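Local coordinates for protein phosphatase Slingshot homolog 2 (Homo sapiens, PDB 2NT2) that dephosphorylates and activates cofilin, so regulating the turnover of actin filaments, through its dual-specificity phosphatase catalytic domain, at residues 9-14 / 97-102; 32-37 / 84-89; 36-41 / 52-57. The protein carries 1 engineered substitution. One frame throughout, in Å; residues are numbered along the deposited sequence.

Contact 1: 9-14 / 97-102; sequences EHVFLG and STVIAY
His-10 NE2 and Tyr-102 OH are joined by a 2.8 Å hydrogen bond in which either atom could be the donor. The bond is fairly straight, at 162°, and the hydroxyl lies in the plane of the imidazole, at its edge. The two side chains reach for each other tip to tip; their rings meet rim to rim, with centroids 5.6 Å apart and planes at 70°, so neither covers the face of the other. Tyr-102 CG, anti to its backbone N, sets the ring on course toward the strand. Beside this polar pair, Val-11 CG2 sits 3.6 Å above the centre of one imidazole face and also comes within 4.2 Å of Tyr-102 CE2. The same methyl thus touches both rings and probably limits the tilt of the imidazole on that side. Farther along the strand the contact is wholly apolar. Val-99 CG2, anti to the carbonyl carbon of its residue, meets Leu-13 CD1 at 3.5 Å, the two side chains slanting past each other, and Val-11 CG1 follows more loosely at 4.3 Å. The single methyl of Val-99 therefore bridges two strand residues that face the helix, while Phe-12 between them points away. Tyr-71 and Ile-74 of helix 67-79 pack against Tyr-102, and Val-86 of the adjoining strand touches both Val-11 and Val-99. Strand 11-14 and helix 97-102 run nearly antiparallel, at 155°, with their axes 9.6 Å apart: a helix laid on a beta-sheet in the core of the dual-specificity phosphatase fold, where helix 94-107 follows the phosphate-binding loop.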
loop_
_atom_site.group_PDB
_atom_site.type_symbol
_atom_site.label_atom_id
_atom_site.label_comp_id
_atom_site.label_asym_id
_atom_site.label_seq_id
_atom_site.Cartn_x
_atom_site.Cartn_y
_atom_site.Cartn_z
ATOM N N GLU A 9 12.070 2.740 -3.329
ATOM C CA GLU A 9 12.973 1.695 -3.804
ATOM C C GLU A 9 12.330 0.320 -3.611
ATOM O O GLU A 9 12.371 -0.518 -4.503
ATOM C CB GLU A 9 14.324 1.764 -3.103
ATOM C CG GLU A 9 14.772 0.505 -2.390
ATOM C CD GLU A 9 15.509 -0.484 -3.267
ATOM O OE1 GLU A 9 16.555 -1.002 -2.828
ATOM O OE2 GLU A 9 15.040 -0.763 -4.397
ATOM N N HIS A 10 11.703 0.159 -2.450
ATOM C CA HIS A 10 11.150 -1.115 -2.023
ATOM C C HIS A 10 9.634 -1.165 -2.059
ATOM O O HIS A 10 9.038 -2.064 -1.448
ATOM C CB HIS A 10 11.647 -1.418 -0.599
ATOM C CG HIS A 10 11.178 -0.404 0.400
ATOM N ND1 HIS A 10 11.457 0.940 0.302
ATOM C CD2 HIS A 10 10.438 -0.547 1.527
ATOM C CE1 HIS A 10 10.913 1.582 1.324
ATOM N NE2 HIS A 10 10.285 0.699 2.086
ATOM N N VAL A 11 8.970 -0.235 -2.748
ATOM C CA VAL A 11 7.506 -0.183 -2.662
ATOM C C VAL A 11 6.864 0.041 -4.025
ATOM O O VAL A 11 7.180 1.010 -4.718
ATOM C CB VAL A 11 7.003 0.923 -1.716
ATOM C CG1 VAL A 11 5.479 0.985 -1.700
ATOM C CG2 VAL A 11 7.539 0.727 -0.307
ATOM N N PHE A 12 5.932 -0.839 -4.383
ATOM C CA PHE A 12 5.112 -0.631 -5.573
ATOM C C PHE A 12 3.646 -0.482 -5.172
ATOM O O PHE A 12 3.208 -1.136 -4.225
ATOM C CB PHE A 12 5.262 -1.779 -6.574
ATOM C CG PHE A 12 6.505 -1.664 -7.448
ATOM C CD1 PHE A 12 7.719 -2.173 -7.019
ATOM C CD2 PHE A 12 6.437 -1.046 -8.686
ATOM C CE1 PHE A 12 8.849 -2.065 -7.808
ATOM C CE2 PHE A 12 7.561 -0.930 -9.480
ATOM C CZ PHE A 12 8.772 -1.438 -9.042
ATOM N N LEU A 13 2.931 0.343 -5.915
ATOM C CA LEU A 13 1.491 0.528 -5.744
ATOM C C LEU A 13 0.741 0.049 -6.981
ATOM O O LEU A 13 1.038 0.498 -8.096
ATOM C CB LEU A 13 1.213 2.007 -5.455
ATOM C CG LEU A 13 -0.250 2.379 -5.199
ATOM C CD1 LEU A 13 -0.750 1.659 -3.958
ATOM C CD2 LEU A 13 -0.411 3.888 -5.072
ATOM N N GLY A 14 -0.224 -0.863 -6.841
ATOM C CA GLY A 14 -0.851 -1.438 -8.024
ATOM C C GLY A 14 -2.225 -2.028 -7.819
ATOM O O GLY A 14 -2.901 -1.811 -6.816
ATOM N N SER A 97 -3.971 4.740 -0.081
ATOM C CA SER A 97 -4.013 5.283 1.263
ATOM C C SER A 97 -2.937 4.662 2.146
ATOM O O SER A 97 -2.213 5.364 2.850
ATOM C CB SER A 97 -5.385 5.037 1.902
ATOM O OG SER A 97 -6.426 5.279 0.977
ATOM N N THR A 98 -2.849 3.336 2.101
ATOM C CA THR A 98 -1.850 2.612 2.878
ATOM C C THR A 98 -0.442 3.094 2.547
ATOM O O THR A 98 0.366 3.358 3.432
ATOM C CB THR A 98 -1.931 1.096 2.615
ATOM O OG1 THR A 98 -3.206 0.612 3.044
ATOM C CG2 THR A 98 -0.879 0.364 3.434
ATOM N N VAL A 99 -0.173 3.229 1.250
ATOM C CA VAL A 99 1.140 3.697 0.809
ATOM C C VAL A 99 1.408 5.113 1.301
ATOM O O VAL A 99 2.512 5.445 1.734
ATOM C CB VAL A 99 1.279 3.648 -0.722
ATOM C CG1 VAL A 99 2.494 4.449 -1.157
ATOM C CG2 VAL A 99 1.380 2.215 -1.219
ATOM N N ILE A 100 0.386 5.972 1.266
ATOM C CA ILE A 100 0.590 7.347 1.717
ATOM C C ILE A 100 0.952 7.378 3.201
ATOM O O ILE A 100 1.849 8.112 3.606
ATOM C CB ILE A 100 -0.639 8.232 1.457
ATOM C CG1 ILE A 100 -0.891 8.559 -0.011
ATOM C CG2 ILE A 100 -0.530 9.516 2.273
ATOM C CD1 ILE A 100 -2.342 8.550 -0.436
ATOM N N ALA A 101 0.246 6.588 3.999
ATOM C CA ALA A 101 0.473 6.478 5.428
ATOM C C ALA A 101 1.876 5.973 5.731
ATOM O O ALA A 101 2.536 6.469 6.639
ATOM C CB ALA A 101 -0.549 5.547 6.068
ATOM N N TYR A 102 2.332 4.962 4.991
ATOM C CA TYR A 102 3.674 4.440 5.251
ATOM C C TYR A 102 4.730 5.530 5.058
ATOM O O TYR A 102 5.641 5.667 5.872
ATOM C CB TYR A 102 3.975 3.248 4.347
ATOM C CG TYR A 102 5.416 2.790 4.413
ATOM C CD1 TYR A 102 5.876 2.049 5.494
ATOM C CD2 TYR A 102 6.315 3.097 3.402
ATOM C CE1 TYR A 102 7.188 1.626 5.569
ATOM C CE2 TYR A 102 7.632 2.677 3.467
ATOM C CZ TYR A 102 8.063 1.942 4.551
ATOM O OH TYR A 102 9.375 1.525 4.610
#

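Contact 2: 32-37 / 84-89; sequences YILNVT and CLVHSK. Engineered in segment 84-89: Ser-88 (natural residue Cys). With SO4 (sulfate ion), chain D.
His-87 turns its imidazole across the neighbouring strand, so that Ile-33 and Asn-35 meet it from different sides. Ile-33 CG2 touches His-87 CD2 at 3.4 Å, at the ring edge and in its plane. Asn-35 comes over a face: its CA lies 4.2 Å from the His-87 ring centroid in a CH-pi contact, and its amide is inclined 36° to the ring. His-87 CG stands between the backbone N and the carbonyl carbon (chi1 78°), which carries it toward the neighbouring strand. On the far edge of the ring ND1 donates to the carbonyl O of Ser-88 at 3.2 Å, nearly in the ring plane, which helps fix the rotation of the imidazole. An alanine here would probably leave the Ser-88 carbonyl without this partner and open a gap between Ile-33 and Asn-35. On the other face of the sheet Leu-34 and Val-86 run alongside each other in the same direction, with CD2 of Leu-34 4.0 Å from Val-86 CG1; that CG1 also meets Val-36 CG2. Four backbone bonds hold the strands in parallel register, the last from Val-36 N to His-87 O. Beyond them Thr-37 CG2 packs on Ser-88 CA at 3.5 Å. Ser-88, engineered, replaces the cysteine that forms the phosphocysteine intermediate and opens the P-loop of the protein-tyrosine phosphatase family, Ser-88 to Arg-94. Its OG lies very close to a sulfate, also bonded by Met-90 N, Val-92 N, Ser-93 N and Arg-94 NE. Such N-H donors would probably hold a substrate phosphate likewise, beside the nucleophile position.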
loop_
_atom_site.group_PDB
_atom_site.type_symbol
_atom_site.label_atom_id
_atom_site.label_comp_id
_atom_site.label_asym_id
_atom_site.label_seq_id
_atom_site.Cartn_x
_atom_site.Cartn_y
_atom_site.Cartn_z
ATOM N N TYR A 32 7.587 -9.738 -1.807
ATOM C CA TYR A 32 6.610 -9.471 -0.766
ATOM C C TYR A 32 5.373 -8.825 -1.386
ATOM O O TYR A 32 5.483 -7.946 -2.240
ATOM C CB TYR A 32 7.181 -8.544 0.307
ATOM C CG TYR A 32 8.392 -9.079 1.025
ATOM C CD1 TYR A 32 9.670 -8.863 0.523
ATOM C CD2 TYR A 32 8.259 -9.798 2.207
ATOM C CE1 TYR A 32 10.790 -9.347 1.173
ATOM C CE2 TYR A 32 9.380 -10.284 2.858
ATOM C CZ TYR A 32 10.638 -10.057 2.340
ATOM O OH TYR A 32 11.744 -10.547 2.998
ATOM N N ILE A 33 4.197 -9.260 -0.953
ATOM C CA ILE A 33 2.975 -8.660 -1.477
ATOM C C ILE A 33 2.013 -8.316 -0.344
ATOM O O ILE A 33 1.594 -9.196 0.404
ATOM C CB ILE A 33 2.267 -9.579 -2.478
ATOM C CG1 ILE A 33 3.134 -10.011 -3.663
ATOM C CG2 ILE A 33 0.985 -8.924 -2.977
ATOM C CD1 ILE A 33 2.420 -10.963 -4.602
ATOM N N LEU A 34 1.714 -7.026 -0.258
ATOM C CA LEU A 34 0.715 -6.477 0.639
ATOM C C LEU A 34 -0.619 -6.325 -0.102
ATOM O O LEU A 34 -0.823 -5.423 -0.913
ATOM C CB LEU A 34 1.172 -5.143 1.212
ATOM C CG LEU A 34 0.300 -4.522 2.304
ATOM C CD1 LEU A 34 -0.100 -5.560 3.338
ATOM C CD2 LEU A 34 1.033 -3.354 2.955
ATOM N N ASN A 35 -1.493 -7.277 0.184
ATOM C CA ASN A 35 -2.820 -7.368 -0.396
ATOM C C ASN A 35 -3.855 -6.748 0.542
ATOM O O ASN A 35 -4.295 -7.396 1.488
ATOM C CB ASN A 35 -3.140 -8.841 -0.658
ATOM C CG ASN A 35 -4.451 -9.039 -1.383
ATOM O OD1 ASN A 35 -5.264 -8.120 -1.453
ATOM N ND2 ASN A 35 -4.636 -10.244 -1.915
ATOM N N VAL A 36 -4.213 -5.503 0.275
ATOM C CA VAL A 36 -5.114 -4.711 1.095
ATOM C C VAL A 36 -6.566 -4.891 0.670
ATOM O O VAL A 36 -7.276 -3.924 0.375
ATOM C CB VAL A 36 -4.754 -3.210 1.020
ATOM C CG1 VAL A 36 -5.388 -2.456 2.182
ATOM C CG2 VAL A 36 -3.249 -3.021 1.032
ATOM N N THR A 37 -7.007 -6.144 0.578
ATOM C CA THR A 37 -8.366 -6.459 0.177
ATOM C C THR A 37 -8.918 -7.622 1.007
ATOM O O THR A 37 -8.148 -8.395 1.576
ATOM C CB THR A 37 -8.515 -6.854 -1.303
ATOM O OG1 THR A 37 -8.274 -8.265 -1.450
ATOM C CG2 THR A 37 -7.538 -6.138 -2.217
ATOM N N CYS A 84 8.246 -4.649 -2.358
ATOM C CA CYS A 84 6.887 -4.975 -1.934
ATOM C C CYS A 84 5.862 -4.355 -2.873
ATOM O O CYS A 84 5.970 -3.183 -3.231
ATOM C CB CYS A 84 6.670 -4.496 -0.498
ATOM S SG CYS A 84 5.052 -4.842 0.224
ATOM N N LEU A 85 4.877 -5.152 -3.279
ATOM C CA LEU A 85 3.741 -4.633 -4.026
ATOM C C LEU A 85 2.575 -4.340 -3.085
ATOM O O LEU A 85 1.978 -5.230 -2.481
ATOM C CB LEU A 85 3.303 -5.607 -5.121
ATOM C CG LEU A 85 1.931 -5.331 -5.753
ATOM C CD1 LEU A 85 1.963 -4.040 -6.553
ATOM C CD2 LEU A 85 1.490 -6.499 -6.621
ATOM N N VAL A 86 2.221 -3.061 -2.957
ATOM C CA VAL A 86 0.979 -2.763 -2.248
ATOM C C VAL A 86 -0.157 -2.658 -3.267
ATOM O O VAL A 86 -0.110 -1.796 -4.141
ATOM C CB VAL A 86 1.029 -1.482 -1.409
ATOM C CG1 VAL A 86 -0.117 -1.515 -0.399
ATOM C CG2 VAL A 86 2.366 -1.338 -0.706
ATOM N N HIS A 87 -1.136 -3.551 -3.153
ATOM C CA HIS A 87 -2.227 -3.565 -4.128
ATOM C C HIS A 87 -3.585 -3.743 -3.457
ATOM O O HIS A 87 -3.702 -4.233 -2.337
ATOM C CB HIS A 87 -2.002 -4.628 -5.193
ATOM C CG HIS A 87 -2.299 -6.039 -4.810
ATOM N ND1 HIS A 87 -3.515 -6.633 -5.066
ATOM C CD2 HIS A 87 -1.554 -6.991 -4.201
ATOM C CE1 HIS A 87 -3.507 -7.881 -4.631
ATOM N NE2 HIS A 87 -2.326 -8.125 -4.098
ATOM N N SER A 88 -4.598 -3.283 -4.181
ATOM C CA SER A 88 -6.000 -3.479 -3.847
ATOM C C SER A 88 -6.703 -4.116 -5.044
ATOM O O SER A 88 -6.085 -4.893 -5.777
ATOM C CB SER A 88 -6.651 -2.154 -3.456
ATOM O OG SER A 88 -6.369 -1.140 -4.405
ATOM N N LYS A 89 -7.963 -3.774 -5.269
ATOM C CA LYS A 89 -8.589 -4.154 -6.540
ATOM C C LYS A 89 -8.188 -3.170 -7.639
ATOM O O LYS A 89 -7.724 -3.577 -8.698
ATOM C CB LYS A 89 -10.104 -4.231 -6.405
ATOM C CG LYS A 89 -10.870 -4.106 -7.712
ATOM C CD LYS A 89 -12.053 -5.050 -7.778
ATOM C CE LYS A 89 -12.661 -5.064 -9.171
ATOM N NZ LYS A 89 -13.229 -6.396 -9.516
HETATM S S SO4 D . -9.393 -0.112 -4.355
HETATM O O1 SO4 D . -9.470 -1.400 -5.028
HETATM O O2 SO4 D . -10.489 0.763 -4.765
HETATM O O3 SO4 D . -9.473 -0.308 -2.904
HETATM O O4 SO4 D . -8.115 0.527 -4.688
#

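Contact 3: 36-41 / 52-57; sequences VTREID and NIRVYD
Arg-38 lies between Arg-54 and Tyr-56, touching each with a different part of its chain. Its guanidinium has Arg-54 CB over one face, toward the rim, at a doubtfully short distance, while Arg-54 CD comes 3.5 Å from Arg-38 NH2. The two guanidinium planes are 44° apart, and Arg-38 NH1 is 3.7 Å from Arg-54 NH1, so two positive groups come near each other. Nearer the backbone, Arg-38 CB sits over the Tyr-56 ring face, 4.2 Å from the centroid, in a CH-pi contact. Its CG is anti to the backbone N (chi1 173°) and lies 3.9 Å from Tyr-56 OH. The main chains add a CA-H...O contact of 3.4 Å from Arg-54 CA to Thr-37 O and a weak bond from Arg-38 N to Val-55 O. Deeper in, Val-36 CG1 lies beside Ile-53 CG2 at 4.0 Å. In the next shell, Thr-37 OG1 accepts from Ile-40 N at 2.8 Å, an ST motif that folds the chain back beyond Arg-38. The salt bridge to Glu-39 OE1 and the bond to Val-55 O probably hold the guanidinium of Arg-94, which also binds the sulfate, in position. The paired arginines would tend to repel each other, and their meeting probably owes something to crystal surroundings and to the contacts of their aliphatic parts.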
loop_
_atom_site.group_PDB
_atom_site.type_symbol
_atom_site.label_atom_id
_atom_site.label_comp_id
_atom_site.label_asym_id
_atom_site.label_seq_id
_atom_site.Cartn_x
_atom_site.Cartn_y
_atom_site.Cartn_z
ATOM N N VAL A 36 -4.213 -5.503 0.275
ATOM C CA VAL A 36 -5.114 -4.711 1.095
ATOM C C VAL A 36 -6.566 -4.891 0.670
ATOM O O VAL A 36 -7.276 -3.924 0.375
ATOM C CB VAL A 36 -4.754 -3.210 1.020
ATOM C CG1 VAL A 36 -5.388 -2.456 2.182
ATOM C CG2 VAL A 36 -3.249 -3.021 1.032
ATOM N N THR A 37 -7.007 -6.144 0.578
ATOM C CA THR A 37 -8.366 -6.459 0.177
ATOM C C THR A 37 -8.918 -7.622 1.007
ATOM O O THR A 37 -8.148 -8.395 1.576
ATOM C CB THR A 37 -8.515 -6.854 -1.303
ATOM O OG1 THR A 37 -8.274 -8.265 -1.450
ATOM C CG2 THR A 37 -7.538 -6.138 -2.217
ATOM N N ARG A 38 -10.237 -7.729 1.011
ATOM C CA ARG A 38 -10.933 -8.896 1.527
ATOM C C ARG A 38 -11.271 -9.866 0.390
ATOM O O ARG A 38 -11.228 -11.081 0.593
ATOM C CB ARG A 38 -12.225 -8.497 2.244
ATOM C CG ARG A 38 -13.073 -9.698 2.655
ATOM C CD ARG A 38 -12.895 -10.023 4.129
ATOM N NE ARG A 38 -12.370 -11.369 4.336
ATOM C CZ ARG A 38 -11.798 -11.814 5.440
ATOM N NH1 ARG A 38 -11.655 -11.026 6.496
ATOM N NH2 ARG A 38 -11.357 -13.064 5.494
ATOM N N GLU A 39 -11.601 -9.311 -0.765
ATOM C CA GLU A 39 -12.181 -10.018 -1.893
ATOM C C GLU A 39 -11.198 -10.485 -2.952
ATOM O O GLU A 39 -11.516 -11.278 -3.842
ATOM C CB GLU A 39 -13.235 -9.094 -2.539
ATOM C CG GLU A 39 -12.657 -7.996 -3.413
ATOM C CD GLU A 39 -12.345 -6.716 -2.668
ATOM O OE1 GLU A 39 -12.354 -5.633 -3.297
ATOM O OE2 GLU A 39 -12.078 -6.755 -1.449
ATOM N N ILE A 40 -9.953 -9.999 -2.933
ATOM C CA ILE A 40 -9.014 -10.471 -3.953
ATOM C C ILE A 40 -8.073 -11.509 -3.350
ATOM O O ILE A 40 -7.652 -11.387 -2.203
ATOM C CB ILE A 40 -8.205 -9.329 -4.580
ATOM C CG1 ILE A 40 -9.059 -8.390 -5.451
ATOM C CG2 ILE A 40 -7.030 -9.836 -5.390
ATOM C CD1 ILE A 40 -9.499 -7.177 -4.664
ATOM N N ASP A 41 -7.767 -12.525 -4.141
ATOM C CA ASP A 41 -6.937 -13.635 -3.715
ATOM C C ASP A 41 -5.446 -13.311 -3.737
ATOM O O ASP A 41 -5.015 -12.373 -4.401
ATOM C CB ASP A 41 -7.223 -14.848 -4.619
ATOM C CG ASP A 41 -8.688 -15.245 -4.549
ATOM O OD1 ASP A 41 -9.351 -15.308 -5.606
ATOM O OD2 ASP A 41 -9.192 -15.472 -3.431
ATOM N N ASN A 52 -2.180 -9.875 4.444
ATOM C CA ASN A 52 -3.525 -9.513 3.999
ATOM C C ASN A 52 -4.253 -8.629 5.003
ATOM O O ASN A 52 -4.225 -8.881 6.207
ATOM C CB ASN A 52 -4.320 -10.793 3.715
ATOM C CG ASN A 52 -3.765 -11.543 2.517
ATOM O OD1 ASN A 52 -4.341 -11.488 1.427
ATOM N ND2 ASN A 52 -2.642 -12.231 2.696
ATOM N N ILE A 53 -4.860 -7.573 4.491
ATOM C CA ILE A 53 -5.643 -6.603 5.242
ATOM C C ILE A 53 -7.090 -6.661 4.737
ATOM O O ILE A 53 -7.479 -5.963 3.806
ATOM C CB ILE A 53 -5.074 -5.181 5.109
ATOM C CG1 ILE A 53 -3.629 -4.993 5.553
ATOM C CG2 ILE A 53 -5.997 -4.155 5.755
ATOM C CD1 ILE A 53 -3.143 -5.569 6.856
ATOM N N ARG A 54 -7.842 -7.554 5.361
ATOM C CA ARG A 54 -9.080 -8.108 4.842
ATOM C C ARG A 54 -10.270 -7.184 5.077
ATOM O O ARG A 54 -11.118 -7.406 5.933
ATOM C CB ARG A 54 -9.304 -9.494 5.458
ATOM C CG ARG A 54 -7.976 -10.244 5.579
ATOM C CD ARG A 54 -8.138 -11.729 5.363
ATOM N NE ARG A 54 -7.287 -12.498 6.283
ATOM C CZ ARG A 54 -7.487 -12.554 7.594
ATOM N NH1 ARG A 54 -8.490 -11.901 8.169
ATOM N NH2 ARG A 54 -6.670 -13.276 8.356
ATOM N N VAL A 55 -10.297 -6.153 4.249
ATOM C CA VAL A 55 -11.097 -4.955 4.393
ATOM C C VAL A 55 -11.728 -4.544 3.074
ATOM O O VAL A 55 -11.158 -4.771 2.000
ATOM C CB VAL A 55 -10.166 -3.828 4.907
ATOM C CG1 VAL A 55 -10.162 -2.657 3.943
ATOM C CG2 VAL A 55 -10.542 -3.415 6.313
ATOM N N TYR A 56 -12.920 -3.945 3.112
ATOM C CA TYR A 56 -13.541 -3.473 1.878
ATOM C C TYR A 56 -13.282 -1.970 1.697
ATOM O O TYR A 56 -13.048 -1.237 2.657
ATOM C CB TYR A 56 -15.032 -3.738 1.844
ATOM C CG TYR A 56 -15.506 -5.163 1.858
ATOM C CD1 TYR A 56 -16.085 -5.712 2.996
ATOM C CD2 TYR A 56 -15.394 -5.980 0.743
ATOM C CE1 TYR A 56 -16.529 -7.021 3.028
ATOM C CE2 TYR A 56 -15.834 -7.289 0.761
ATOM C CZ TYR A 56 -16.400 -7.809 1.902
ATOM O OH TYR A 56 -16.842 -9.115 1.926
ATOM N N ASP A 57 -13.332 -1.533 0.446
ATOM C CA ASP A 57 -13.174 -0.139 0.064
ATOM C C ASP A 57 -14.459 0.644 0.328
ATOM O O ASP A 57 -15.184 1.003 -0.604
ATOM C CB ASP A 57 -12.813 -0.034 -1.423
ATOM C CG ASP A 57 -12.287 1.338 -1.802
ATOM O OD1 ASP A 57 -11.903 2.098 -0.890
ATOM O OD2 ASP A 57 -12.248 1.633 -3.019
HETATM O O HOH W 1 -14.490 -3.302 -1.871
#

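In the fold
Contacts 1 and 2 meet in the central mixed sheet: strand 11-14 borders strand 83-87, which in turn borders strand 30-35. Their centres are about 9 Å apart, and probable backbone bonds tie Phe-12 to Cys-84 and Val-86. The centre of contact 3 is about 9 Å from that of contact 2 and about 16 Å from that of contact 1; it shares Val-36 and Thr-37 with contact 2, and Asn-35 O probably bonds Ile-53 N. Along the chain, 9-14 comes first, then 32-41, 52-57, 84-89 and 97-102. The contacts thus run from the sheet core under helix 94-107, through the strand end carrying the catalytic position, to surface loops at the edge of the sulfate site.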